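Local coordinates for hypothetical protein Atu1540 (Agrobacterium tumefaciens str. C58, PDB 2HWJ), which is of unknown function but belongs to a putative ParB-like nuclease family of the ParB/sulfiredoxin clan, and so may act on nucleic acid, at residues 98-103 / 119-124; 142-147 / 156-161; 192-195 / 199-202. One frame throughout, in Å; residues are numbered along the deposited sequence.

Interaction 1: residues 98-103 / 119-124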
ATOM      1  N   GLU A  98     -20.244  14.376   6.221  1.00 56.28           N
ATOM      2  CA  GLU A  98     -19.012  14.395   5.506  1.00 54.19           C
ATOM      3  C   GLU A  98     -18.062  13.378   6.161  1.00 54.01           C
ATOM      4  O   GLU A  98     -17.410  12.593   5.491  1.00 53.04           O
ATOM      5  CB  GLU A  98     -18.470  15.801   5.459  1.00 53.01           C
ATOM      6  CG  GLU A  98     -17.233  15.850   4.653  1.00 51.31           C
ATOM      7  CD  GLU A  98     -16.825  17.230   4.269  1.00 50.01           C
ATOM      8  OE1 GLU A  98     -17.151  18.195   5.002  1.00 51.23           O
ATOM      9  OE2 GLU A  98     -16.125  17.353   3.240  1.00 47.36           O
ATOM     10  N   PHE A  99     -18.063  13.346   7.477  1.00 53.36           N
ATOM     11  CA  PHE A  99     -17.277  12.435   8.153  1.00 53.97           C
ATOM     12  C   PHE A  99     -17.471  11.022   7.648  1.00 54.91           C
ATOM     13  O   PHE A  99     -16.512  10.350   7.321  1.00 55.83           O
ATOM     14  CB  PHE A  99     -17.703  12.479   9.587  1.00 55.35           C
ATOM     15  CG  PHE A  99     -17.045  11.446  10.427  1.00 54.93           C
ATOM     16  CD1 PHE A  99     -15.730  11.565  10.756  1.00 54.87           C
ATOM     17  CD2 PHE A  99     -17.751  10.339  10.862  1.00 56.29           C
ATOM     18  CE1 PHE A  99     -15.112  10.613  11.569  1.00 57.77           C
ATOM     19  CE2 PHE A  99     -17.119   9.323  11.709  1.00 57.49           C
ATOM     20  CZ  PHE A  99     -15.807   9.463  12.041  1.00 54.53           C
ATOM     21  N   TRP A 100     -18.692  10.523   7.609  1.00 54.87           N
ATOM     22  CA  TRP A 100     -18.828   9.112   7.257  1.00 55.53           C
ATOM     23  C   TRP A 100     -18.345   8.832   5.876  1.00 56.06           C
ATOM     24  O   TRP A 100     -17.687   7.825   5.651  1.00 57.82           O
ATOM     25  CB  TRP A 100     -20.266   8.702   7.286  1.00 56.08           C
ATOM     26  CG  TRP A 100     -20.724   8.469   8.621  1.00 58.60           C
ATOM     27  CD1 TRP A 100     -21.644   9.217   9.302  1.00 57.97           C
ATOM     28  CD2 TRP A 100     -20.219   7.471   9.549  1.00 57.51           C
ATOM     29  NE1 TRP A 100     -21.742   8.734  10.585  1.00 60.28           N
ATOM     30  CE2 TRP A 100     -20.891   7.670  10.766  1.00 56.21           C
ATOM     31  CE3 TRP A 100     -19.210   6.492   9.477  1.00 58.33           C
ATOM     32  CZ2 TRP A 100     -20.706   6.852  11.879  1.00 55.07           C
ATOM     33  CZ3 TRP A 100     -18.995   5.669  10.590  1.00 59.35           C
ATOM     34  CH2 TRP A 100     -19.778   5.846  11.786  1.00 57.35           C
ATOM     35  N   SER A 101     -18.690   9.718   4.944  1.00 54.30           N
ATOM     36  CA  SER A 101     -18.140   9.714   3.607  1.00 53.58           C
ATOM     37  C   SER A 101     -16.618   9.625   3.580  1.00 53.89           C
ATOM     38  O   SER A 101     -16.052   8.765   2.896  1.00 53.64           O
ATOM     39  CB  SER A 101     -18.591  10.967   2.866  1.00 53.32           C
ATOM     40  OG  SER A 101     -17.847  11.156   1.705  1.00 55.49           O
ATOM     41  N   VAL A 102     -15.946  10.492   4.327  1.00 53.51           N
ATOM     42  CA  VAL A 102     -14.510  10.477   4.278  1.00 53.27           C
ATOM     43  C   VAL A 102     -13.999   9.139   4.839  1.00 55.27           C
ATOM     44  O   VAL A 102     -13.072   8.519   4.220  1.00 54.23           O
ATOM     45  CB  VAL A 102     -13.934  11.680   4.966  1.00 52.04           C
ATOM     46  CG1 VAL A 102     -12.555  11.470   5.384  1.00 49.40           C
ATOM     47  CG2 VAL A 102     -13.971  12.816   4.008  1.00 51.84           C
HETATM   48  N   MSE A 103     -14.594   8.695   5.962  1.00 55.71           N
HETATM   49  CA  MSE A 103     -14.249   7.389   6.534  1.00 58.28           C
HETATM   50  C   MSE A 103     -14.463   6.235   5.506  1.00 58.34           C
HETATM   51  O   MSE A 103     -13.583   5.344   5.264  1.00 55.82           O
HETATM   52  CB  MSE A 103     -15.119   7.089   7.743  1.00 59.13           C
HETATM   53  CG  MSE A 103     -14.966   8.068   8.868  1.00 66.98           C
HETATM   54 SE   MSE A 103     -13.271   7.750   9.814  1.00 87.76          SE
HETATM   55  CE  MSE A 103     -14.020   6.332  10.970  1.00 76.66           C
ATOM     56  N   ARG A 119     -25.082  -2.194   4.411  1.00 54.86           N
ATOM     57  CA  ARG A 119     -26.085  -1.457   5.090  1.00 54.51           C
ATOM     58  C   ARG A 119     -25.630   0.006   5.171  1.00 56.35           C
ATOM     59  O   ARG A 119     -24.467   0.347   4.930  1.00 57.28           O
ATOM     60  CB  ARG A 119     -26.273  -2.124   6.429  1.00 54.08           C
ATOM     61  CG  ARG A 119     -27.311  -3.243   6.429  1.00 51.23           C
ATOM     62  CD  ARG A 119     -28.520  -2.667   7.122  1.00 58.05           C
ATOM     63  NE  ARG A 119     -29.705  -3.437   6.877  1.00 71.20           N
ATOM     64  CZ  ARG A 119     -30.042  -4.520   7.587  1.00 78.20           C
ATOM     65  NH1 ARG A 119     -29.270  -4.930   8.625  1.00 79.24           N
ATOM     66  NH2 ARG A 119     -31.159  -5.189   7.266  1.00 77.42           N
ATOM     67  N   GLN A 120     -26.519   0.924   5.435  1.00 58.65           N
ATOM     68  CA  GLN A 120     -26.031   2.299   5.509  1.00 60.72           C
ATOM     69  C   GLN A 120     -25.301   2.703   6.766  1.00 61.66           C
ATOM     70  O   GLN A 120     -25.381   2.034   7.795  1.00 61.13           O
ATOM     71  CB  GLN A 120     -27.151   3.232   5.352  1.00 60.83           C
ATOM     72  CG  GLN A 120     -27.490   3.329   3.966  1.00 64.44           C
ATOM     73  CD  GLN A 120     -28.434   4.450   3.793  1.00 70.40           C
ATOM     74  OE1 GLN A 120     -28.347   5.233   2.817  1.00 73.11           O
ATOM     75  NE2 GLN A 120     -29.341   4.591   4.774  1.00 71.27           N
ATOM     76  N   SER A 121     -24.628   3.848   6.663  1.00 62.45           N
ATOM     77  CA  SER A 121     -23.758   4.339   7.701  1.00 63.04           C
ATOM     78  C   SER A 121     -24.521   4.493   9.011  1.00 62.67           C
ATOM     79  O   SER A 121     -24.091   4.027  10.073  1.00 62.03           O
ATOM     80  CB  SER A 121     -23.169   5.659   7.230  1.00 63.67           C
ATOM     81  OG  SER A 121     -22.003   5.359   6.426  1.00 67.25           O
ATOM     82  N   GLY A 122     -25.686   5.102   8.916  1.00 61.58           N
ATOM     83  CA  GLY A 122     -26.540   5.196  10.052  1.00 61.38           C
ATOM     84  C   GLY A 122     -26.804   3.866  10.735  1.00 62.25           C
ATOM     85  O   GLY A 122     -27.040   3.829  11.961  1.00 63.43           O
ATOM     86  N   ASP A 123     -26.753   2.757   9.990  1.00 61.93           N
ATOM     87  CA  ASP A 123     -26.994   1.444  10.610  1.00 60.69           C
ATOM     88  C   ASP A 123     -25.787   1.001  11.418  1.00 59.35           C
ATOM     89  O   ASP A 123     -25.928   0.021  12.123  1.00 58.05           O
ATOM     90  CB  ASP A 123     -27.399   0.365   9.602  1.00 60.60           C
ATOM     91  CG  ASP A 123     -28.820   0.592   9.022  1.00 65.67           C
ATOM     92  OD1 ASP A 123     -29.034   0.490   7.769  1.00 71.05           O
ATOM     93  OD2 ASP A 123     -29.754   0.867   9.807  1.00 70.87           O
ATOM     94  N   ILE A 124     -24.625   1.708  11.347  1.00 58.73           N
ATOM     95  CA  ILE A 124     -23.488   1.334  12.213  1.00 58.00           C
ATOM     96  C   ILE A 124     -23.850   1.592  13.676  1.00 57.29           C
ATOM     97  O   ILE A 124     -24.133   2.716  13.990  1.00 57.42           O
ATOM     98  CB  ILE A 124     -22.184   2.104  12.000  1.00 58.38           C
ATOM     99  CG1 ILE A 124     -21.661   2.100  10.549  1.00 58.62           C
ATOM    100  CG2 ILE A 124     -21.114   1.605  12.983  1.00 55.93           C
ATOM    101  CD1 ILE A 124     -21.533   0.808   9.973  1.00 62.39           C
TER

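Interaction 2: residues 142-147 / 156-161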
ATOM      1  N   ALA A 142     -10.934 -18.539  12.189  1.00 56.80           N
ATOM      2  CA  ALA A 142     -10.390 -19.758  12.735  1.00 56.22           C
ATOM      3  C   ALA A 142      -9.624 -20.378  11.621  1.00 57.29           C
ATOM      4  O   ALA A 142      -8.562 -20.968  11.868  1.00 57.96           O
ATOM      5  CB  ALA A 142     -11.461 -20.646  13.158  1.00 55.52           C
ATOM      6  N   LEU A 143     -10.125 -20.179  10.397  1.00 57.68           N
ATOM      7  CA  LEU A 143      -9.523 -20.693   9.175  1.00 59.23           C
ATOM      8  C   LEU A 143      -8.130 -20.186   9.060  1.00 60.67           C
ATOM      9  O   LEU A 143      -7.210 -20.936   8.717  1.00 59.58           O
ATOM     10  CB  LEU A 143     -10.228 -20.131   7.969  1.00 59.79           C
ATOM     11  CG  LEU A 143     -10.447 -20.832   6.638  1.00 61.29           C
ATOM     12  CD1 LEU A 143     -10.570 -19.786   5.533  1.00 64.46           C
ATOM     13  CD2 LEU A 143      -9.395 -21.784   6.304  1.00 63.57           C
ATOM     14  N   ARG A 144      -7.964 -18.895   9.345  1.00 62.96           N
ATOM     15  CA  ARG A 144      -6.673 -18.330   9.154  1.00 65.72           C
ATOM     16  C   ARG A 144      -5.762 -18.878  10.217  1.00 67.57           C
ATOM     17  O   ARG A 144      -4.609 -19.186   9.954  1.00 66.56           O
ATOM     18  CB  ARG A 144      -6.687 -16.831   9.213  1.00 66.28           C
ATOM     19  CG  ARG A 144      -5.409 -16.259   8.611  1.00 66.89           C
ATOM     20  CD  ARG A 144      -4.970 -14.948   9.213  1.00 69.97           C
ATOM     21  NE  ARG A 144      -6.073 -14.313   9.898  1.00 74.32           N
ATOM     22  CZ  ARG A 144      -6.032 -14.009  11.183  1.00 75.06           C
ATOM     23  NH1 ARG A 144      -4.903 -14.251  11.849  1.00 72.81           N
ATOM     24  NH2 ARG A 144      -7.107 -13.455  11.778  1.00 74.69           N
HETATM   25  N   MSE A 145      -6.321 -19.012  11.409  1.00 69.74           N
HETATM   26  CA  MSE A 145      -5.581 -19.369  12.556  1.00 73.79           C
HETATM   27  C   MSE A 145      -5.101 -20.760  12.302  1.00 70.06           C
HETATM   28  O   MSE A 145      -4.122 -21.223  12.925  1.00 69.50           O
HETATM   29  CB  MSE A 145      -6.535 -19.379  13.694  1.00 73.19           C
HETATM   30  CG  MSE A 145      -5.952 -18.992  14.961  1.00 77.73           C
HETATM   31 SE   MSE A 145      -7.121 -17.598  15.741  1.00 92.99          SE
HETATM   32  CE  MSE A 145      -5.551 -16.475  16.472  1.00 79.79           C
ATOM     33  N   ALA A 146      -5.784 -21.449  11.383  1.00 67.83           N
ATOM     34  CA  ALA A 146      -5.433 -22.845  11.132  1.00 65.77           C
ATOM     35  C   ALA A 146      -4.385 -22.974  10.041  1.00 64.55           C
ATOM     36  O   ALA A 146      -3.692 -23.965   9.948  1.00 65.44           O
ATOM     37  CB  ALA A 146      -6.670 -23.707  10.834  1.00 65.12           C
ATOM     38  N   GLY A 147      -4.260 -21.975   9.200  1.00 63.41           N
ATOM     39  CA  GLY A 147      -3.200 -21.988   8.230  1.00 61.27           C
ATOM     40  C   GLY A 147      -3.849 -22.033   6.882  1.00 60.64           C
ATOM     41  O   GLY A 147      -3.220 -22.333   5.933  1.00 61.38           O
ATOM     42  N   PHE A 156      -9.865  -5.696   6.105  1.00 70.37           N
ATOM     43  CA  PHE A 156     -11.027  -6.574   6.112  1.00 68.04           C
ATOM     44  C   PHE A 156     -10.815  -7.848   5.282  1.00 67.85           C
ATOM     45  O   PHE A 156     -11.744  -8.378   4.669  1.00 68.03           O
ATOM     46  CB  PHE A 156     -12.210  -5.756   5.553  1.00 66.97           C
ATOM     47  CG  PHE A 156     -12.475  -4.418   6.307  1.00 65.33           C
ATOM     48  CD1 PHE A 156     -12.471  -3.195   5.620  1.00 62.71           C
ATOM     49  CD2 PHE A 156     -12.755  -4.398   7.706  1.00 63.21           C
ATOM     50  CE1 PHE A 156     -12.731  -1.990   6.291  1.00 62.28           C
ATOM     51  CE2 PHE A 156     -13.004  -3.178   8.396  1.00 63.71           C
ATOM     52  CZ  PHE A 156     -12.992  -1.982   7.690  1.00 63.48           C
ATOM     53  N   SER A 157      -9.578  -8.335   5.254  1.00 68.15           N
ATOM     54  CA  SER A 157      -9.201  -9.620   4.621  1.00 67.78           C
ATOM     55  C   SER A 157     -10.172 -10.682   5.010  1.00 68.05           C
ATOM     56  O   SER A 157     -10.705 -11.380   4.174  1.00 69.39           O
ATOM     57  CB  SER A 157      -7.867 -10.082   5.166  1.00 67.68           C
ATOM     58  OG  SER A 157      -7.274 -11.150   4.394  1.00 71.92           O
ATOM     59  N   GLU A 158     -10.372 -10.823   6.310  1.00 67.34           N
ATOM     60  CA  GLU A 158     -11.236 -11.826   6.878  1.00 65.85           C
ATOM     61  C   GLU A 158     -12.656 -11.736   6.393  1.00 64.03           C
ATOM     62  O   GLU A 158     -13.274 -12.737   6.082  1.00 64.07           O
ATOM     63  CB  GLU A 158     -11.217 -11.741   8.411  1.00 67.16           C
ATOM     64  CG  GLU A 158      -9.979 -12.316   9.046  1.00 67.64           C
ATOM     65  CD  GLU A 158      -8.854 -11.322   9.195  1.00 73.30           C
ATOM     66  OE1 GLU A 158      -9.000 -10.098   8.822  1.00 73.17           O
ATOM     67  OE2 GLU A 158      -7.799 -11.799   9.694  1.00 75.65           O
ATOM     68  N   PHE A 159     -13.173 -10.546   6.313  1.00 62.33           N
ATOM     69  CA  PHE A 159     -14.509 -10.431   5.866  1.00 62.23           C
ATOM     70  C   PHE A 159     -14.703 -10.913   4.416  1.00 62.65           C
ATOM     71  O   PHE A 159     -15.790 -11.393   4.058  1.00 62.66           O
ATOM     72  CB  PHE A 159     -15.042  -9.031   6.141  1.00 62.00           C
ATOM     73  CG  PHE A 159     -15.657  -8.896   7.525  1.00 63.15           C
ATOM     74  CD1 PHE A 159     -15.075  -8.080   8.498  1.00 61.28           C
ATOM     75  CD2 PHE A 159     -16.800  -9.646   7.877  1.00 62.70           C
ATOM     76  CE1 PHE A 159     -15.657  -7.980   9.785  1.00 60.31           C
ATOM     77  CE2 PHE A 159     -17.389  -9.557   9.158  1.00 61.10           C
ATOM     78  CZ  PHE A 159     -16.823  -8.707  10.101  1.00 62.06           C
ATOM     79  N   GLY A 160     -13.630 -10.853   3.620  1.00 62.50           N
ATOM     80  CA  GLY A 160     -13.603 -11.422   2.263  1.00 61.73           C
ATOM     81  C   GLY A 160     -13.709 -12.924   2.253  1.00 62.27           C
ATOM     82  O   GLY A 160     -14.492 -13.512   1.502  1.00 62.71           O
ATOM     83  N   TRP A 161     -12.964 -13.544   3.147  1.00 63.16           N
ATOM     84  CA  TRP A 161     -13.044 -14.988   3.358  1.00 64.11           C
ATOM     85  C   TRP A 161     -14.399 -15.401   3.933  1.00 64.92           C
ATOM     86  O   TRP A 161     -14.988 -16.410   3.489  1.00 65.70           O
ATOM     87  CB  TRP A 161     -11.888 -15.465   4.234  1.00 63.96           C
ATOM     88  CG  TRP A 161     -10.625 -15.547   3.408  1.00 65.43           C
ATOM     89  CD1 TRP A 161      -9.710 -14.552   3.192  1.00 64.72           C
ATOM     90  CD2 TRP A 161     -10.216 -16.642   2.599  1.00 65.87           C
ATOM     91  NE1 TRP A 161      -8.757 -14.977   2.343  1.00 64.54           N
ATOM     92  CE2 TRP A 161      -9.034 -16.254   1.952  1.00 63.34           C
ATOM     93  CE3 TRP A 161     -10.725 -17.944   2.383  1.00 66.90           C
ATOM     94  CZ2 TRP A 161      -8.327 -17.104   1.121  1.00 63.05           C
ATOM     95  CZ3 TRP A 161     -10.031 -18.798   1.539  1.00 65.23           C
ATOM     96  CH2 TRP A 161      -8.827 -18.369   0.921  1.00 65.33           C
TER

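Interaction 3: residues 192-195 / 199-202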
ATOM      1  N   ARG A 192      -8.646 -24.263  -6.035  1.00 61.13           N
ATOM      2  CA  ARG A 192      -8.508 -23.241  -7.020  1.00 62.56           C
ATOM      3  C   ARG A 192      -9.654 -22.222  -6.956  1.00 62.87           C
ATOM      4  O   ARG A 192      -9.431 -21.073  -7.318  1.00 63.72           O
ATOM      5  CB  ARG A 192      -8.262 -23.844  -8.399  1.00 62.52           C
ATOM      6  CG  ARG A 192      -6.722 -23.707  -8.811  1.00 66.08           C
ATOM      7  CD  ARG A 192      -6.449 -24.180 -10.236  1.00 64.59           C
ATOM      8  NE  ARG A 192      -7.114 -25.467 -10.453  1.00 67.21           N
ATOM      9  CZ  ARG A 192      -7.007 -26.206 -11.567  1.00 69.27           C
ATOM     10  NH1 ARG A 192      -6.255 -25.778 -12.585  1.00 68.59           N
ATOM     11  NH2 ARG A 192      -7.633 -27.388 -11.668  1.00 65.92           N
ATOM     12  N   GLU A 193     -10.827 -22.594  -6.431  1.00 62.63           N
ATOM     13  CA  GLU A 193     -11.948 -21.675  -6.338  1.00 63.70           C
ATOM     14  C   GLU A 193     -11.720 -20.402  -5.465  1.00 63.74           C
ATOM     15  O   GLU A 193     -12.279 -19.313  -5.738  1.00 63.84           O
ATOM     16  CB  GLU A 193     -13.162 -22.420  -5.833  1.00 64.66           C
ATOM     17  CG  GLU A 193     -14.496 -21.682  -6.191  1.00 71.53           C
ATOM     18  CD  GLU A 193     -15.719 -22.620  -6.373  1.00 79.13           C
ATOM     19  OE1 GLU A 193     -16.583 -22.755  -5.431  1.00 80.52           O
ATOM     20  OE2 GLU A 193     -15.799 -23.228  -7.476  1.00 82.23           O
ATOM     21  N   ALA A 194     -10.902 -20.543  -4.424  1.00 62.65           N
ATOM     22  CA  ALA A 194     -10.567 -19.455  -3.568  1.00 61.47           C
ATOM     23  C   ALA A 194      -9.371 -18.683  -4.103  1.00 62.28           C
ATOM     24  O   ALA A 194      -8.851 -17.805  -3.395  1.00 62.86           O
ATOM     25  CB  ALA A 194     -10.264 -19.984  -2.192  1.00 60.63           C
ATOM     26  N   ARG A 195      -8.910 -18.969  -5.325  1.00 61.66           N
ATOM     27  CA  ARG A 195      -7.673 -18.316  -5.797  1.00 62.06           C
ATOM     28  C   ARG A 195      -7.668 -16.792  -5.831  1.00 60.04           C
ATOM     29  O   ARG A 195      -6.629 -16.203  -5.756  1.00 60.45           O
ATOM     30  CB  ARG A 195      -7.177 -18.880  -7.136  1.00 62.93           C
ATOM     31  CG  ARG A 195      -7.970 -18.394  -8.373  1.00 65.98           C
ATOM     32  CD  ARG A 195      -7.726 -19.245  -9.660  1.00 65.26           C
ATOM     33  NE  ARG A 195      -8.960 -19.289 -10.475  1.00 70.64           N
ATOM     34  CZ  ARG A 195      -9.724 -20.370 -10.705  1.00 71.00           C
ATOM     35  NH1 ARG A 195      -9.411 -21.568 -10.235  1.00 72.24           N
ATOM     36  NH2 ARG A 195     -10.814 -20.265 -11.443  1.00 71.50           N
ATOM     37  N   GLY A 199      -4.411 -13.556   0.291  1.00 57.37           N
ATOM     38  CA  GLY A 199      -3.800 -14.484   1.240  1.00 56.00           C
ATOM     39  C   GLY A 199      -3.945 -15.889   0.737  1.00 56.45           C
ATOM     40  O   GLY A 199      -3.578 -16.816   1.456  1.00 56.49           O
ATOM     41  N   TRP A 200      -4.489 -16.072  -0.478  1.00 56.45           N
ATOM     42  CA  TRP A 200      -4.674 -17.408  -0.973  1.00 58.38           C
ATOM     43  C   TRP A 200      -3.353 -18.107  -1.241  1.00 61.84           C
ATOM     44  O   TRP A 200      -2.385 -17.554  -1.767  1.00 60.48           O
ATOM     45  CB  TRP A 200      -5.539 -17.473  -2.207  1.00 56.55           C
ATOM     46  CG  TRP A 200      -5.705 -18.895  -2.789  1.00 55.04           C
ATOM     47  CD1 TRP A 200      -6.703 -19.807  -2.490  1.00 53.79           C
ATOM     48  CD2 TRP A 200      -4.892 -19.523  -3.796  1.00 52.05           C
ATOM     49  NE1 TRP A 200      -6.550 -20.950  -3.252  1.00 53.72           N
ATOM     50  CE2 TRP A 200      -5.450 -20.802  -4.062  1.00 53.96           C
ATOM     51  CE3 TRP A 200      -3.761 -19.137  -4.504  1.00 53.82           C
ATOM     52  CZ2 TRP A 200      -4.886 -21.695  -5.006  1.00 51.84           C
ATOM     53  CZ3 TRP A 200      -3.170 -20.073  -5.454  1.00 54.09           C
ATOM     54  CH2 TRP A 200      -3.751 -21.313  -5.680  1.00 51.57           C
ATOM     55  N   CYS A 201      -3.432 -19.399  -0.999  1.00 68.03           N
ATOM     56  CA  CYS A 201      -2.365 -20.186  -0.499  1.00 69.44           C
ATOM     57  C   CYS A 201      -2.645 -21.655  -0.919  1.00 69.20           C
ATOM     58  O   CYS A 201      -3.075 -22.453  -0.119  1.00 70.33           O
ATOM     59  CB  CYS A 201      -2.445 -20.024   1.026  1.00 69.93           C
ATOM     60  SG  CYS A 201      -0.915 -20.455   1.856  1.00 77.81           S
ATOM     61  N   GLY A 202      -2.456 -22.007  -2.176  1.00 68.93           N
ATOM     62  CA  GLY A 202      -2.659 -23.377  -2.592  1.00 68.36           C
ATOM     63  C   GLY A 202      -1.878 -23.735  -3.838  1.00 68.81           C
ATOM     64  O   GLY A 202      -0.977 -22.972  -4.262  1.00 68.92           O
TER

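Interaction 1: residues 98-103 / 119-124
Trp100, on the helix spanning 98-103, meets Ser121 at the start of a short 3-10 turn, and their CA atoms, 6.9 Å apart, mark the closest backbone approach of the two segments. The helix is regular, with Val102 N bonded to Glu98 O and Met103 N to Phe99 O. The turn at 121-123 is closed by Asp123 N to Gln120 O and Ile124 N to Ser121 O, the latter 2.7 Å long. This compact turn brings Ser121 and Ile124 to the same indole.

The side-chain contact is made by van der Waals packing and a CH-pi interaction. Trp100 CG lies anti to the carbonyl carbon and beside the backbone N (chi1 -79°), the rotamer in which the indole meets both residues. Ser121 CB lies over one face of Trp100, 4.2 Å from the centroid of the five-membered ring and 22° off its normal. Serine's short side chain lets its CB lie over the ring with only a hydroxyl beside it. On the opposite face, Phe99 CD2 sits over the ring centre, sandwiching the indole. Trp100 CH2, on the six-membered ring, reaches Ile124 CG1 at 4.4 Å, an apolar contact suited to a buried, branched isoleucine.

Trp100 also packs on Ile109 and Ile124 on Ile22. The contact joins helix 96-105 to the loop that leads to strand 132-133.

Interaction 2: residues 142-147 / 156-161
Arg144 and Glu158, with Leu143 and Trp161, join two consecutive helices, 135-146 and 157-166, in a helix-loop-helix unit; the first helix ends in a Schellman motif at Gly147, whose two bonds back into the last turn are weak. Glycine suits that position because at its positive phi a CB would press against the preceding carbonyl oxygen.

The polar part is a salt bridge. Glu158 OE2 lies 2.8 Å from Arg144 NH2, but the hydrogen bond is weak, its N-H...O angle being only 117°. The same oxygen is 3.1 Å from Arg144 NE, and it approaches the guanidinium obliquely. The two planes stand 84° apart, which excludes the coplanar, two-oxygen pairing of the classic bidentate bridge. Glu158 gets there by a bend at chi2 (89°), which swings its carboxylate over to the arginine. Arg144 has its stronger partner in Glu204 of the third subunit, bound through NH1, so its charge is probably shared between an intrachain and an intersubunit carboxylate. Long, many-donor arginine is well suited to this double task.

The apolar part lies one helical turn along from Glu158. Leu143 and Trp161 cross at about a right angle, and both are buried, also packing on Ala189 of helix 178-189. Tyr149 stacks on Trp161 and touches Leu143, Arg144 and Glu158 as well. Tryptophan offers a broad hydrocarbon surface here while its one polar atom, NE1, is satisfied by Pro198 O. The leucine touches the benzene portion of the indole with a single methyl, Leu143 CD1, which sits 3.7 Å from Trp161 CE3 and 4.1 Å from Trp161 CZ3.

Interaction 3: residues 192-195 / 199-202
Trp200 lays its indole against the backbone of Ala194 and Arg195, and it makes essentially the whole contact from the 199-202 side. Arg195 CA stands almost squarely over one face, 3.5 Å from the centroid of the Trp200 five-membered ring and 6° off the normal, in a CH-pi interaction. Gly202 N lies above the opposite face, over the ring centre, so the indole is held between two backbones; a residue without a side chain fits well so close to the ring. With CG anti to the backbone N (chi1 178°), the ring extends from the irregular 199-202 segment toward the 3-10 turn that begins at Arg192.

Ala194 CB is 3.6 Å from Trp200 CD1, and Ala194 O also lies near that atom, oblique to the ring. The small alanine lets the turn come close, and it packs as well on Trp161 and Phe164, so this C-terminal region folds back on helix 157-166. Arg195 adds CB, 4.0 Å from Trp200 CE2, while its guanidinium leads away from the indole.

Chemically, the two segments are joined by dispersion and by the polarised CA-H of Arg195 meeting pi electrons. The indole N-H is spent on Ser191 O, just before the turn, and this bond probably fixes how the ring is rotated.

How the interactions relate
The three contacts follow one another along the chain, each closing before the next opens. Interactions 1 and 2 lie on opposite sides of the chain's centre, about 25 Å apart between centres, though both belong to the ParB-like nuclease region. Interaction 3 is about 32 Å from interaction 1 but only 12 Å from interaction 2, centre to centre. These two touch directly: Trp161 CH2 is 3.8 Å from Ala194 CB, so the chain after helix 178-189 folds back onto helix 157-166. Subunit contacts accompany this: Cys201 forms a disulfide with Cys201 of the third subunit, covalently joining this region to its counterpart there.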